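Local coordinates for protein cytochrome P450 (Zobellia galactanivorans, PDB 6G5Q) that belongs to the cytochrome P450 family of haem proteins and holds an iron protoporphyrin IX beside a bound 6-O-methyl-beta-D-galactopyranose, at residues D27-L32 with D288-L293; G55-P60 with P72-P77; T68-F73 with M214-A219. All coordinates share one frame; numbering follows the deposited sequence.

Contact 1: D27-L32 with D288-L293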
loop_
_atom_site.group_PDB
_atom_site.type_symbol
_atom_site.label_atom_id
_atom_site.label_comp_id
_atom_site.label_asym_id
_atom_site.label_seq_id
_atom_site.Cartn_x
_atom_site.Cartn_y
_atom_site.Cartn_z
ATOM N N ASP A 27 6.170 21.796 -8.858
ATOM C CA ASP A 27 4.734 21.742 -8.606
ATOM C C ASP A 27 4.548 21.605 -7.080
ATOM O O ASP A 27 4.215 20.515 -6.581
ATOM C CB ASP A 27 4.115 20.561 -9.367
ATOM C CG ASP A 27 2.592 20.580 -9.367
ATOM O OD1 ASP A 27 1.969 21.441 -8.682
ATOM O OD2 ASP A 27 2.010 19.709 -10.063
ATOM N N PRO A 28 4.789 22.709 -6.327
ATOM C CA PRO A 28 4.931 22.601 -4.866
ATOM C C PRO A 28 3.680 22.068 -4.116
ATOM O O PRO A 28 2.526 22.316 -4.515
ATOM C CB PRO A 28 5.284 24.037 -4.453
ATOM C CG PRO A 28 4.614 24.884 -5.486
ATOM C CD PRO A 28 4.819 24.121 -6.765
ATOM N N VAL A 29 3.939 21.356 -3.023
ATOM C CA VAL A 29 2.900 20.662 -2.251
ATOM C C VAL A 29 2.716 21.258 -0.850
ATOM O O VAL A 29 3.698 21.498 -0.149
ATOM C CB VAL A 29 3.269 19.158 -2.104
ATOM C CG1 VAL A 29 2.277 18.417 -1.203
ATOM C CG2 VAL A 29 3.379 18.475 -3.474
ATOM N N THR A 30 1.470 21.482 -0.447
ATOM C CA THR A 30 1.138 21.707 0.970
ATOM C C THR A 30 0.663 20.420 1.703
ATOM O O THR A 30 -0.456 19.916 1.473
ATOM C CB THR A 30 0.048 22.787 1.129
ATOM O OG1 THR A 30 0.402 23.918 0.350
ATOM C CG2 THR A 30 -0.073 23.233 2.587
ATOM N N MET A 31 1.489 19.922 2.613
ATOM C CA MET A 31 1.194 18.672 3.292
ATOM C C MET A 31 0.239 18.846 4.479
ATOM O O MET A 31 0.545 19.587 5.405
ATOM C CB MET A 31 2.518 18.049 3.737
ATOM C CG MET A 31 3.555 17.971 2.622
ATOM S SD MET A 31 5.195 17.442 3.164
ATOM C CE MET A 31 4.842 15.778 3.775
ATOM N N LEU A 32 -0.915 18.184 4.449
ATOM C CA LEU A 32 -1.835 18.187 5.593
ATOM C C LEU A 32 -1.469 17.094 6.652
ATOM O O LEU A 32 -1.395 15.899 6.343
ATOM C CB LEU A 32 -3.277 18.077 5.118
ATOM C CG LEU A 32 -3.696 19.066 4.000
ATOM C CD1 LEU A 32 -5.194 19.026 3.756
ATOM C CD2 LEU A 32 -3.283 20.503 4.306
ATOM N N ASP A 288 -5.522 25.489 -8.317
ATOM C CA ASP A 288 -4.535 24.826 -9.169
ATOM C C ASP A 288 -3.213 24.419 -8.479
ATOM O O ASP A 288 -2.293 23.974 -9.169
ATOM C CB ASP A 288 -4.285 25.627 -10.470
ATOM C CG ASP A 288 -3.976 24.730 -11.661
ATOM O OD1 ASP A 288 -4.724 23.749 -11.888
ATOM O OD2 ASP A 288 -2.980 25.000 -12.372
ATOM N N SER A 289 -3.088 24.527 -7.151
ATOM C CA SER A 289 -1.899 23.936 -6.522
ATOM C C SER A 289 -2.224 22.528 -5.989
ATOM O O SER A 289 -3.367 22.073 -6.049
ATOM C CB SER A 289 -1.276 24.844 -5.449
ATOM O OG SER A 289 -2.187 25.085 -4.390
ATOM N N ARG A 290 -1.209 21.836 -5.489
ATOM C CA ARG A 290 -1.409 20.508 -4.881
ATOM C C ARG A 290 -1.315 20.563 -3.348
ATOM O O ARG A 290 -0.438 21.251 -2.805
ATOM C CB ARG A 290 -0.370 19.513 -5.403
ATOM C CG ARG A 290 -0.362 19.371 -6.926
ATOM C CD ARG A 290 0.374 18.114 -7.298
ATOM N NE ARG A 290 1.790 18.239 -6.972
ATOM C CZ ARG A 290 2.679 17.255 -7.046
ATOM N NH1 ARG A 290 2.298 16.016 -7.399
ATOM N NH2 ARG A 290 3.950 17.513 -6.731
ATOM N N ILE A 291 -2.227 19.854 -2.678
ATOM C CA ILE A 291 -2.029 19.470 -1.274
ATOM C C ILE A 291 -1.662 17.985 -1.198
ATOM O O ILE A 291 -1.783 17.266 -2.208
ATOM C CB ILE A 291 -3.313 19.690 -0.442
ATOM C CG1 ILE A 291 -4.471 18.971 -1.123
ATOM C CG2 ILE A 291 -3.589 21.174 -0.227
ATOM C CD1 ILE A 291 -5.279 18.151 -0.168
ATOM N N SER A 292 -1.209 17.509 -0.032
ATOM C CA SER A 292 -1.130 16.063 0.187
ATOM C C SER A 292 -1.891 15.643 1.441
ATOM O O SER A 292 -1.981 16.403 2.414
ATOM C CB SER A 292 0.296 15.538 0.194
ATOM O OG SER A 292 0.932 15.764 1.416
ATOM N N LEU A 293 -2.463 14.445 1.384
ATOM C CA LEU A 293 -3.101 13.819 2.532
ATOM C C LEU A 293 -2.007 12.958 3.141
ATOM O O LEU A 293 -1.665 11.907 2.584
ATOM C CB LEU A 293 -4.321 12.975 2.101
ATOM C CG LEU A 293 -5.324 13.792 1.292
ATOM C CD1 LEU A 293 -6.317 12.980 0.484
ATOM C CD2 LEU A 293 -6.008 14.807 2.184
HETATM O O HOH W 1 1.544 22.899 -6.641
#
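Arg290 presents the edge of its guanidinium group to the backbone of Asp27 and one face to that residue's carboxylate. At the edge, in the guanidinium plane, lies Asp27 O, which takes a hydrogen bond from Arg290 NH2 at 3.0 Å and a weak one from Arg290 NE at 3.3 Å. Over the face sits Asp27 OD2, 3.4 Å from Arg290 NE, with carboxylate and guanidinium planes 27° apart; no N-H points at this oxygen, and the salt bridge is one of charge alone. With CG beside its own carbonyl carbon (chi1 -169°), Asp27 brings its carboxylate over the face while its carbonyl meets the edge. Val29 CG2 approaches the group obliquely, 3.4 Å from Arg290 NH2. Arg56 NE shares Asp27 OD2, while Asp24 pairs with Arg290 NH2 and Arg56 O accepts from NH1; a buried arginine held this way is probably kept charged.

Beyond this end the backbones run as parallel strands. Thr30 straddles Ile291: Thr30 N donates to Arg290 O at 3.0 Å, and Thr30 O accepts from Ser292 N at 2.9 Å. Ser292 O then accepts a hydrogen bond from Leu32 N at 2.9 Å. Beta-branched Val29, Thr30 and Ile291 suit the extended chain. Val29, Met31, Arg290 and Ser292 share one face, where the small Ser292 fits beside Met31 with its hydroxyl bonded to Gln269. On the other face Leu32 CD1 packs on Ile291 CD1 at 4.0 Å.

The pair forms the middle of the mixed sheet in the beta-rich part of the P450 fold: strand 19-22 runs antiparallel beside 29-32, strand 270-274 antiparallel beside 290-293, and helix 35-43 packs against Leu32 and Leu293.

Contact 2: G55-P60 with P72-P77; sequences GRIVIP and PFEVDP. With HEM (protoporphyrin IX containing Fe), chain D; EMZ (6-O-methyl-beta-D-galactopyranose), chain C.
Ile57 CD1 lies over one face of the Phe73 ring, 3.9 Å from its centroid and 25° off the normal, a CH-pi contact offset toward the rim. C6 of 6-O-methyl-beta-D-galactopyranose occupies the opposite face, over the ring centre. At the edge, Val58 CG2 stands 4.0 Å from Phe73 CE2, and the haem propionate oxygen O1A is 3.2 Å from Phe73 CE1. A flat aromatic suits this place, offering one apolar face to the protein and the other to the sugar. Glu74 OE2 accepts a hydrogen bond from Gly55 N at 2.8 Å, from above the carboxylate plane.

Both segments belong to the region between the B and C helices of the P450 fold (35-43 and 79-92), in the loop that follows strand 48-49 and here borders the haem pocket. Gly55 has a positive phi of 94°, where a side chain would press on the preceding carbonyl. A water donates to Glu74 OE2 and accepts a hydrogen bond from Ile57 N at 3.1 Å. Farther out, Arg66 forms a salt bridge with OE2 and Gln70 N donates to OE1, fixing both oxygens. Phe73 and Glu74 are central in a type I turn closed by Val75 N to Pro72 O.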
loop_
_atom_site.group_PDB
_atom_site.type_symbol
_atom_site.label_atom_id
_atom_site.label_comp_id
_atom_site.label_asym_id
_atom_site.label_seq_id
_atom_site.Cartn_x
_atom_site.Cartn_y
_atom_site.Cartn_z
ATOM N N GLY A 55 -1.282 11.252 -13.388
ATOM C CA GLY A 55 0.032 11.307 -12.740
ATOM C C GLY A 55 0.265 12.534 -11.871
ATOM O O GLY A 55 1.228 12.579 -11.114
ATOM N N ARG A 56 -0.613 13.524 -11.968
ATOM C CA ARG A 56 -0.407 14.758 -11.211
ATOM C C ARG A 56 -0.604 14.616 -9.685
ATOM O O ARG A 56 0.126 15.286 -8.911
ATOM C CB ARG A 56 -1.229 15.931 -11.768
ATOM C CG ARG A 56 -0.576 17.277 -11.448
ATOM C CD ARG A 56 -1.402 18.503 -11.835
ATOM N NE ARG A 56 -0.919 19.634 -11.021
ATOM C CZ ARG A 56 -1.577 20.778 -10.798
ATOM N NH1 ARG A 56 -2.776 21.038 -11.348
ATOM N NH2 ARG A 56 -1.000 21.685 -10.017
ATOM N N ILE A 57 -1.557 13.769 -9.243
ATOM C CA ILE A 57 -1.804 13.632 -7.791
ATOM C C ILE A 57 -0.737 12.794 -7.086
ATOM O O ILE A 57 -0.602 12.871 -5.876
ATOM C CB ILE A 57 -3.214 13.106 -7.414
ATOM C CG1 ILE A 57 -3.377 11.631 -7.829
ATOM C CG2 ILE A 57 -4.316 14.062 -7.897
ATOM C CD1 ILE A 57 -4.775 11.117 -7.727
ATOM N N VAL A 58 0.039 12.010 -7.838
ATOM C CA VAL A 58 1.133 11.231 -7.228
ATOM C C VAL A 58 2.304 12.131 -6.757
ATOM O O VAL A 58 2.566 13.187 -7.347
ATOM C CB VAL A 58 1.613 10.097 -8.164
ATOM C CG1 VAL A 58 2.652 9.210 -7.474
ATOM C CG2 VAL A 58 0.417 9.255 -8.628
ATOM N N ILE A 59 2.969 11.721 -5.679
ATOM C CA ILE A 59 4.148 12.414 -5.183
ATOM C C ILE A 59 5.272 11.431 -4.888
ATOM O O ILE A 59 5.218 10.724 -3.874
ATOM C CB ILE A 59 3.852 13.236 -3.919
ATOM C CG1 ILE A 59 2.809 14.312 -4.220
ATOM C CG2 ILE A 59 5.151 13.836 -3.357
ATOM C CD1 ILE A 59 1.999 14.673 -2.999
ATOM N N PRO A 60 6.317 11.413 -5.728
ATOM C CA PRO A 60 6.559 12.432 -6.763
ATOM C C PRO A 60 5.650 12.344 -7.989
ATOM O O PRO A 60 5.183 11.245 -8.322
ATOM C CB PRO A 60 8.018 12.165 -7.167
ATOM C CG PRO A 60 8.224 10.697 -6.914
ATOM C CD PRO A 60 7.368 10.370 -5.717
ATOM N N PRO A 72 -10.105 3.118 -10.450
ATOM C CA PRO A 72 -10.803 4.383 -10.171
ATOM C C PRO A 72 -9.964 5.515 -9.508
ATOM O O PRO A 72 -10.496 6.599 -9.199
ATOM C CB PRO A 72 -11.898 3.960 -9.157
ATOM C CG PRO A 72 -11.788 2.495 -8.983
ATOM C CD PRO A 72 -10.388 2.136 -9.392
ATOM N N PHE A 73 -8.681 5.270 -9.300
ATOM C CA PHE A 73 -7.778 6.201 -8.609
ATOM C C PHE A 73 -7.816 7.674 -9.072
ATOM O O PHE A 73 -7.780 8.597 -8.239
ATOM C CB PHE A 73 -6.358 5.635 -8.713
ATOM C CG PHE A 73 -5.303 6.466 -8.033
ATOM C CD1 PHE A 73 -5.412 6.823 -6.677
ATOM C CD2 PHE A 73 -4.178 6.891 -8.761
ATOM C CE1 PHE A 73 -4.408 7.569 -6.070
ATOM C CE2 PHE A 73 -3.183 7.644 -8.158
ATOM C CZ PHE A 73 -3.307 7.975 -6.808
ATOM N N GLU A 74 -7.895 7.900 -10.385
ATOM C CA GLU A 74 -7.840 9.268 -10.935
ATOM C C GLU A 74 -9.165 9.690 -11.530
ATOM O O GLU A 74 -9.216 10.289 -12.586
ATOM C CB GLU A 74 -6.674 9.417 -11.938
ATOM C CG GLU A 74 -5.314 9.390 -11.243
ATOM C CD GLU A 74 -4.116 9.224 -12.163
ATOM O OE1 GLU A 74 -4.227 8.526 -13.208
ATOM O OE2 GLU A 74 -3.026 9.756 -11.792
ATOM N N VAL A 75 -10.255 9.355 -10.839
ATOM C CA VAL A 75 -11.594 9.716 -11.274
ATOM C C VAL A 75 -12.342 10.281 -10.081
ATOM O O VAL A 75 -12.230 9.719 -8.984
ATOM C CB VAL A 75 -12.349 8.478 -11.808
ATOM C CG1 VAL A 75 -13.736 8.861 -12.344
ATOM C CG2 VAL A 75 -11.532 7.786 -12.897
ATOM N N ASP A 76 -13.122 11.355 -10.272
ATOM C CA ASP A 76 -13.940 11.896 -9.190
ATOM C C ASP A 76 -15.371 11.319 -9.171
ATOM O O ASP A 76 -15.857 10.904 -10.209
ATOM C CB ASP A 76 -13.930 13.430 -9.203
ATOM C CG ASP A 76 -12.524 14.024 -8.863
ATOM O OD1 ASP A 76 -11.948 13.700 -7.778
ATOM O OD2 ASP A 76 -11.992 14.820 -9.680
ATOM N N PRO A 77 -16.032 11.250 -7.974
ATOM C CA PRO A 77 -17.475 10.939 -7.975
ATOM C C PRO A 77 -18.208 11.969 -8.885
ATOM O O PRO A 77 -17.695 13.091 -9.043
ATOM C CB PRO A 77 -17.897 11.127 -6.496
ATOM C CG PRO A 77 -16.656 11.139 -5.698
ATOM C CD PRO A 77 -15.492 11.465 -6.603
HETATM C CHA HEM D . -5.857 3.191 -2.717
HETATM C CHB HEM D . -2.738 2.109 0.869
HETATM C CHC HEM D . -2.143 -2.300 -0.914
HETATM C CHD HEM D . -4.834 -1.086 -4.677
HETATM C C1A HEM D . -5.061 3.267 -1.587
HETATM C C2A HEM D . -4.943 4.403 -0.732
HETATM C C3A HEM D . -4.076 4.073 0.255
HETATM C C4A HEM D . -3.646 2.758 0.045
HETATM C CMA HEM D . -3.641 4.935 1.398
HETATM C CAA HEM D . -5.641 5.752 -0.792
HETATM C CBA HEM D . -5.214 6.486 -2.061
HETATM C CGA HEM D . -5.863 7.836 -2.219
HETATM O O1A HEM D . -5.737 8.431 -3.326
HETATM O O2A HEM D . -6.540 8.360 -1.288
HETATM C C1B HEM D . -2.335 0.801 0.672
HETATM C C2B HEM D . -1.529 0.134 1.615
HETATM C C3B HEM D . -1.335 -1.130 1.144
HETATM C C4B HEM D . -2.086 -1.167 -0.140
HETATM C CMB HEM D . -0.961 0.748 2.861
HETATM C CAB HEM D . -0.491 -2.236 1.688
HETATM C CBB HEM D . -0.358 -2.536 2.973
HETATM C C1C HEM D . -2.819 -2.363 -2.106
HETATM C C2C HEM D . -2.830 -3.501 -2.952
HETATM C C3C HEM D . -3.574 -3.130 -4.068
HETATM C C4C HEM D . -4.017 -1.785 -3.836
HETATM C CMC HEM D . -2.131 -4.838 -2.648
HETATM C CAC HEM D . -3.952 -3.941 -5.233
HETATM C CBC HEM D . -3.460 -5.141 -5.473
HETATM C C1D HEM D . -5.381 0.168 -4.406
HETATM C C2D HEM D . -6.383 0.792 -5.304
HETATM C C3D HEM D . -6.683 1.980 -4.750
HETATM C C4D HEM D . -5.827 2.081 -3.547
HETATM C CMD HEM D . -6.969 0.210 -6.578
HETATM C CAD HEM D . -7.637 3.008 -5.353
HETATM C CBD HEM D . -9.061 2.878 -4.805
HETATM C CGD HEM D . -9.954 3.964 -5.402
HETATM O O1D HEM D . -9.427 4.957 -5.951
HETATM O O2D HEM D . -11.225 3.909 -5.349
HETATM N NA HEM D . -4.229 2.285 -1.090
HETATM N NB HEM D . -2.671 -0.007 -0.339
HETATM N NC HEM D . -3.506 -1.348 -2.665
HETATM N ND HEM D . -5.093 0.958 -3.381
HETATM FE FE HEM D . -3.943 0.515 -1.927
HETATM C C4 EMZ C . -0.546 4.873 -8.502
HETATM C C5 EMZ C . -0.605 4.886 -6.951
HETATM C C6 EMZ C . -1.877 4.253 -6.415
HETATM C C3 EMZ C . 0.832 5.336 -8.950
HETATM C CAM EMZ C . -3.190 4.398 -4.547
HETATM O O6 EMZ C . -1.838 4.317 -4.988
HETATM O O5 EMZ C . 0.460 4.097 -6.357
HETATM C C1 EMZ C . 1.631 4.786 -6.717
HETATM O O1 EMZ C . 2.715 4.345 -5.930
HETATM C C2 EMZ C . 1.801 4.437 -8.204
HETATM O O2 EMZ C . 3.114 4.577 -8.688
HETATM O O3 EMZ C . 1.047 5.178 -10.362
HETATM O O4 EMZ C . -0.780 3.531 -8.970
HETATM O O HOH W 2 -3.440 12.488 -11.300
#

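Contact 3: T68-F73 with M214-A219. With EMZ (6-O-methyl-beta-D-galactopyranose), chain C; HEM (protoporphyrin IX containing Fe), chain D.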
loop_
_atom_site.group_PDB
_atom_site.type_symbol
_atom_site.label_atom_id
_atom_site.label_comp_id
_atom_site.label_asym_id
_atom_site.label_seq_id
_atom_site.Cartn_x
_atom_site.Cartn_y
_atom_site.Cartn_z
ATOM N N THR A 68 -1.701 7.458 -19.340
ATOM C CA THR A 68 -2.929 6.714 -19.085
ATOM C C THR A 68 -3.535 6.981 -17.689
ATOM O O THR A 68 -2.833 6.910 -16.651
ATOM C CB THR A 68 -2.711 5.214 -19.288
ATOM O OG1 THR A 68 -2.053 4.991 -20.550
ATOM C CG2 THR A 68 -4.053 4.460 -19.258
ATOM N N ARG A 69 -4.835 7.292 -17.694
ATOM C CA ARG A 69 -5.569 7.599 -16.476
ATOM C C ARG A 69 -5.803 6.313 -15.678
ATOM O O ARG A 69 -6.279 5.327 -16.217
ATOM C CB ARG A 69 -6.899 8.288 -16.810
ATOM C CG ARG A 69 -7.782 8.578 -15.612
ATOM C CD ARG A 69 -8.992 9.422 -15.965
ATOM N NE ARG A 69 -8.599 10.702 -16.589
ATOM C CZ ARG A 69 -8.110 11.777 -15.949
ATOM N NH1 ARG A 69 -7.919 11.779 -14.632
ATOM N NH2 ARG A 69 -7.782 12.866 -16.641
ATOM N N GLN A 70 -5.460 6.330 -14.393
ATOM C CA GLN A 70 -5.686 5.162 -13.542
ATOM C C GLN A 70 -7.107 5.172 -13.015
ATOM O O GLN A 70 -7.678 6.248 -12.748
ATOM C CB GLN A 70 -4.628 5.079 -12.454
ATOM C CG GLN A 70 -3.271 4.681 -13.036
ATOM C CD GLN A 70 -2.193 4.480 -11.991
ATOM O OE1 GLN A 70 -2.489 4.348 -10.807
ATOM N NE2 GLN A 70 -0.925 4.436 -12.429
ATOM N N ILE A 71 -7.717 3.985 -12.931
ATOM C CA ILE A 71 -9.144 3.885 -12.626
ATOM C C ILE A 71 -9.354 2.833 -11.534
ATOM O O ILE A 71 -8.838 1.726 -11.700
ATOM C CB ILE A 71 -9.919 3.476 -13.888
ATOM C CG1 ILE A 71 -9.945 4.615 -14.921
ATOM C CG2 ILE A 71 -11.336 2.996 -13.554
ATOM C CD1 ILE A 71 -10.481 4.178 -16.289
ATOM N N PRO A 72 -10.105 3.118 -10.450
ATOM C CA PRO A 72 -10.803 4.383 -10.171
ATOM C C PRO A 72 -9.964 5.515 -9.508
ATOM O O PRO A 72 -10.496 6.599 -9.199
ATOM C CB PRO A 72 -11.898 3.960 -9.157
ATOM C CG PRO A 72 -11.788 2.495 -8.983
ATOM C CD PRO A 72 -10.388 2.136 -9.392
ATOM N N PHE A 73 -8.681 5.270 -9.300
ATOM C CA PHE A 73 -7.778 6.201 -8.609
ATOM C C PHE A 73 -7.816 7.674 -9.072
ATOM O O PHE A 73 -7.780 8.597 -8.239
ATOM C CB PHE A 73 -6.358 5.635 -8.713
ATOM C CG PHE A 73 -5.303 6.466 -8.033
ATOM C CD1 PHE A 73 -5.412 6.823 -6.677
ATOM C CD2 PHE A 73 -4.178 6.891 -8.761
ATOM C CE1 PHE A 73 -4.408 7.569 -6.070
ATOM C CE2 PHE A 73 -3.183 7.644 -8.158
ATOM C CZ PHE A 73 -3.307 7.975 -6.808
ATOM N N MET A 214 -5.487 -2.001 -14.532
ATOM C CA MET A 214 -4.390 -2.949 -14.328
ATOM C C MET A 214 -3.090 -2.277 -13.905
ATOM O O MET A 214 -2.384 -2.824 -13.029
ATOM C CB MET A 214 -4.199 -3.838 -15.561
ATOM C CG MET A 214 -5.403 -4.740 -15.871
ATOM S SD MET A 214 -5.914 -5.687 -14.409
ATOM C CE MET A 214 -4.414 -6.664 -14.051
ATOM N N VAL A 215 -2.792 -1.094 -14.466
ATOM C CA VAL A 215 -1.555 -0.390 -14.102
ATOM C C VAL A 215 -1.663 0.000 -12.636
ATOM O O VAL A 215 -0.723 -0.179 -11.868
ATOM C CB VAL A 215 -1.254 0.830 -15.017
ATOM C CG1 VAL A 215 -0.057 1.626 -14.502
ATOM C CG2 VAL A 215 -0.982 0.366 -16.440
ATOM N N LEU A 216 -2.842 0.489 -12.251
ATOM C CA LEU A 216 -3.113 0.810 -10.864
ATOM C C LEU A 216 -3.004 -0.407 -9.949
ATOM O O LEU A 216 -2.506 -0.299 -8.844
ATOM C CB LEU A 216 -4.479 1.477 -10.751
ATOM C CG LEU A 216 -5.058 1.665 -9.367
ATOM C CD1 LEU A 216 -4.253 2.647 -8.530
ATOM C CD2 LEU A 216 -6.516 2.084 -9.521
ATOM N N THR A 217 -3.462 -1.567 -10.424
ATOM C CA THR A 217 -3.464 -2.781 -9.609
ATOM C C THR A 217 -2.031 -3.287 -9.308
ATOM O O THR A 217 -1.740 -3.638 -8.150
ATOM C CB THR A 217 -4.340 -3.858 -10.244
ATOM O OG1 THR A 217 -5.684 -3.370 -10.319
ATOM C CG2 THR A 217 -4.322 -5.154 -9.408
ATOM N N PHE A 218 -1.152 -3.270 -10.331
ATOM C CA PHE A 218 0.254 -3.587 -10.159
ATOM C C PHE A 218 1.016 -2.568 -9.347
ATOM O O PHE A 218 1.737 -2.950 -8.433
ATOM C CB PHE A 218 0.977 -3.744 -11.487
ATOM C CG PHE A 218 0.810 -5.089 -12.108
ATOM C CD1 PHE A 218 -0.277 -5.342 -12.928
ATOM C CD2 PHE A 218 1.747 -6.074 -11.908
ATOM C CE1 PHE A 218 -0.437 -6.595 -13.543
ATOM C CE2 PHE A 218 1.596 -7.328 -12.512
ATOM C CZ PHE A 218 0.512 -7.580 -13.343
ATOM N N ALA A 219 0.863 -1.286 -9.658
ATOM C CA ALA A 219 1.647 -0.254 -8.970
ATOM C C ALA A 219 1.182 0.047 -7.524
ATOM O O ALA A 219 1.996 0.371 -6.671
ATOM C CB ALA A 219 1.711 1.019 -9.794
HETATM C C4 EMZ C . -0.546 4.873 -8.502
HETATM C C5 EMZ C . -0.605 4.886 -6.951
HETATM C C6 EMZ C . -1.877 4.253 -6.415
HETATM C C3 EMZ C . 0.832 5.336 -8.950
HETATM C CAM EMZ C . -3.190 4.398 -4.547
HETATM O O6 EMZ C . -1.838 4.317 -4.988
HETATM O O5 EMZ C . 0.460 4.097 -6.357
HETATM C C1 EMZ C . 1.631 4.786 -6.717
HETATM O O1 EMZ C . 2.715 4.345 -5.930
HETATM C C2 EMZ C . 1.801 4.437 -8.204
HETATM O O2 EMZ C . 3.114 4.577 -8.688
HETATM O O3 EMZ C . 1.047 5.178 -10.362
HETATM O O4 EMZ C . -0.780 3.531 -8.970
HETATM C CHA HEM D . -5.857 3.191 -2.717
HETATM C CHB HEM D . -2.738 2.109 0.869
HETATM C CHC HEM D . -2.143 -2.300 -0.914
HETATM C CHD HEM D . -4.834 -1.086 -4.677
HETATM C C1A HEM D . -5.061 3.267 -1.587
HETATM C C2A HEM D . -4.943 4.403 -0.732
HETATM C C3A HEM D . -4.076 4.073 0.255
HETATM C C4A HEM D . -3.646 2.758 0.045
HETATM C CMA HEM D . -3.641 4.935 1.398
HETATM C CAA HEM D . -5.641 5.752 -0.792
HETATM C CBA HEM D . -5.214 6.486 -2.061
HETATM C CGA HEM D . -5.863 7.836 -2.219
HETATM O O1A HEM D . -5.737 8.431 -3.326
HETATM O O2A HEM D . -6.540 8.360 -1.288
HETATM C C1B HEM D . -2.335 0.801 0.672
HETATM C C2B HEM D . -1.529 0.134 1.615
HETATM C C3B HEM D . -1.335 -1.130 1.144
HETATM C C4B HEM D . -2.086 -1.167 -0.140
HETATM C CMB HEM D . -0.961 0.748 2.861
HETATM C CAB HEM D . -0.491 -2.236 1.688
HETATM C CBB HEM D . -0.358 -2.536 2.973
HETATM C C1C HEM D . -2.819 -2.363 -2.106
HETATM C C2C HEM D . -2.830 -3.501 -2.952
HETATM C C3C HEM D . -3.574 -3.130 -4.068
HETATM C C4C HEM D . -4.017 -1.785 -3.836
HETATM C CMC HEM D . -2.131 -4.838 -2.648
HETATM C CAC HEM D . -3.952 -3.941 -5.233
HETATM C CBC HEM D . -3.460 -5.141 -5.473
HETATM C C1D HEM D . -5.381 0.168 -4.406
HETATM C C2D HEM D . -6.383 0.792 -5.304
HETATM C C3D HEM D . -6.683 1.980 -4.750
HETATM C C4D HEM D . -5.827 2.081 -3.547
HETATM C CMD HEM D . -6.969 0.210 -6.578
HETATM C CAD HEM D . -7.637 3.008 -5.353
HETATM C CBD HEM D . -9.061 2.878 -4.805
HETATM C CGD HEM D . -9.954 3.964 -5.402
HETATM O O1D HEM D . -9.427 4.957 -5.951
HETATM O O2D HEM D . -11.225 3.909 -5.349
HETATM N NA HEM D . -4.229 2.285 -1.090
HETATM N NB HEM D . -2.671 -0.007 -0.339
HETATM N NC HEM D . -3.506 -1.348 -2.665
HETATM N ND HEM D . -5.093 0.958 -3.381
HETATM FE FE HEM D . -3.943 0.515 -1.927
#
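Leu216 projects from its helix into the bend formed by Gln70, Ile71, Pro72 and Phe73. Leu216 CB begins the contact, 3.5 Å from Gln70 OE1. With CG anti to the backbone N (chi1 169°), the branch point is carried toward the haem methyl CMD. Leu216 CD1 lies 3.3 Å from Gln70 OE1 and also meets C6 of 6-O-methyl-beta-D-galactopyranose at 3.6 Å. Leu216 CD2 lies closest to Ile71 O at 3.2 Å, touches the Pro72 ring and haem CMD, and shares Phe73 CB with CD1. A forked aliphatic chain suits a place where loop, sugar and haem converge.

Gln70, whose chain is extended beyond CG, brings its amide to the sugar. Its OE1 accepts a hydrogen bond from sugar O4 at 2.6 Å, and its NE2 donates to O3 at 3.0 Å, the N-H...O angle being 145°. An amide, with an acceptor and a donor side by side, can thus bind neighbouring hydroxyls, and the paired bonds fix its rotation. Val215 CG1 packs on Gln70 NE2 at 3.6 Å.

The helical segment belongs to helix 207-220, the first part of P450 helix I. Helices 166-185 and 191-196 pack against its Met214 and Phe218, while the loop is tied to the preceding turn by a backbone hydrogen bond between Ile71 and Gly212, and the Ile71 side chain packs on Glu209 and Val213.

From the N terminus, residues 27-32 come first, and their partner strand 288-293 arrives only after 255 residues, so contact 1 closes a long loop that encloses the other two. Within it, contact 2 joins 55-60 to 72-77 across a short excursion of the B-C loop. Contact 3 begins where contact 2 ends, the two overlapping at Pro72 and Phe73, and finishes on helix 207-220. Contact 1 pairs two strands of the sheet, contact 2 folds the loop on itself, and contact 3 ties it to helix I. Arg56 couples contacts 1 and 2, and the carbonyl of Glu74 accepts a hydrogen bond from the Arg69 side chain between contacts 2 and 3.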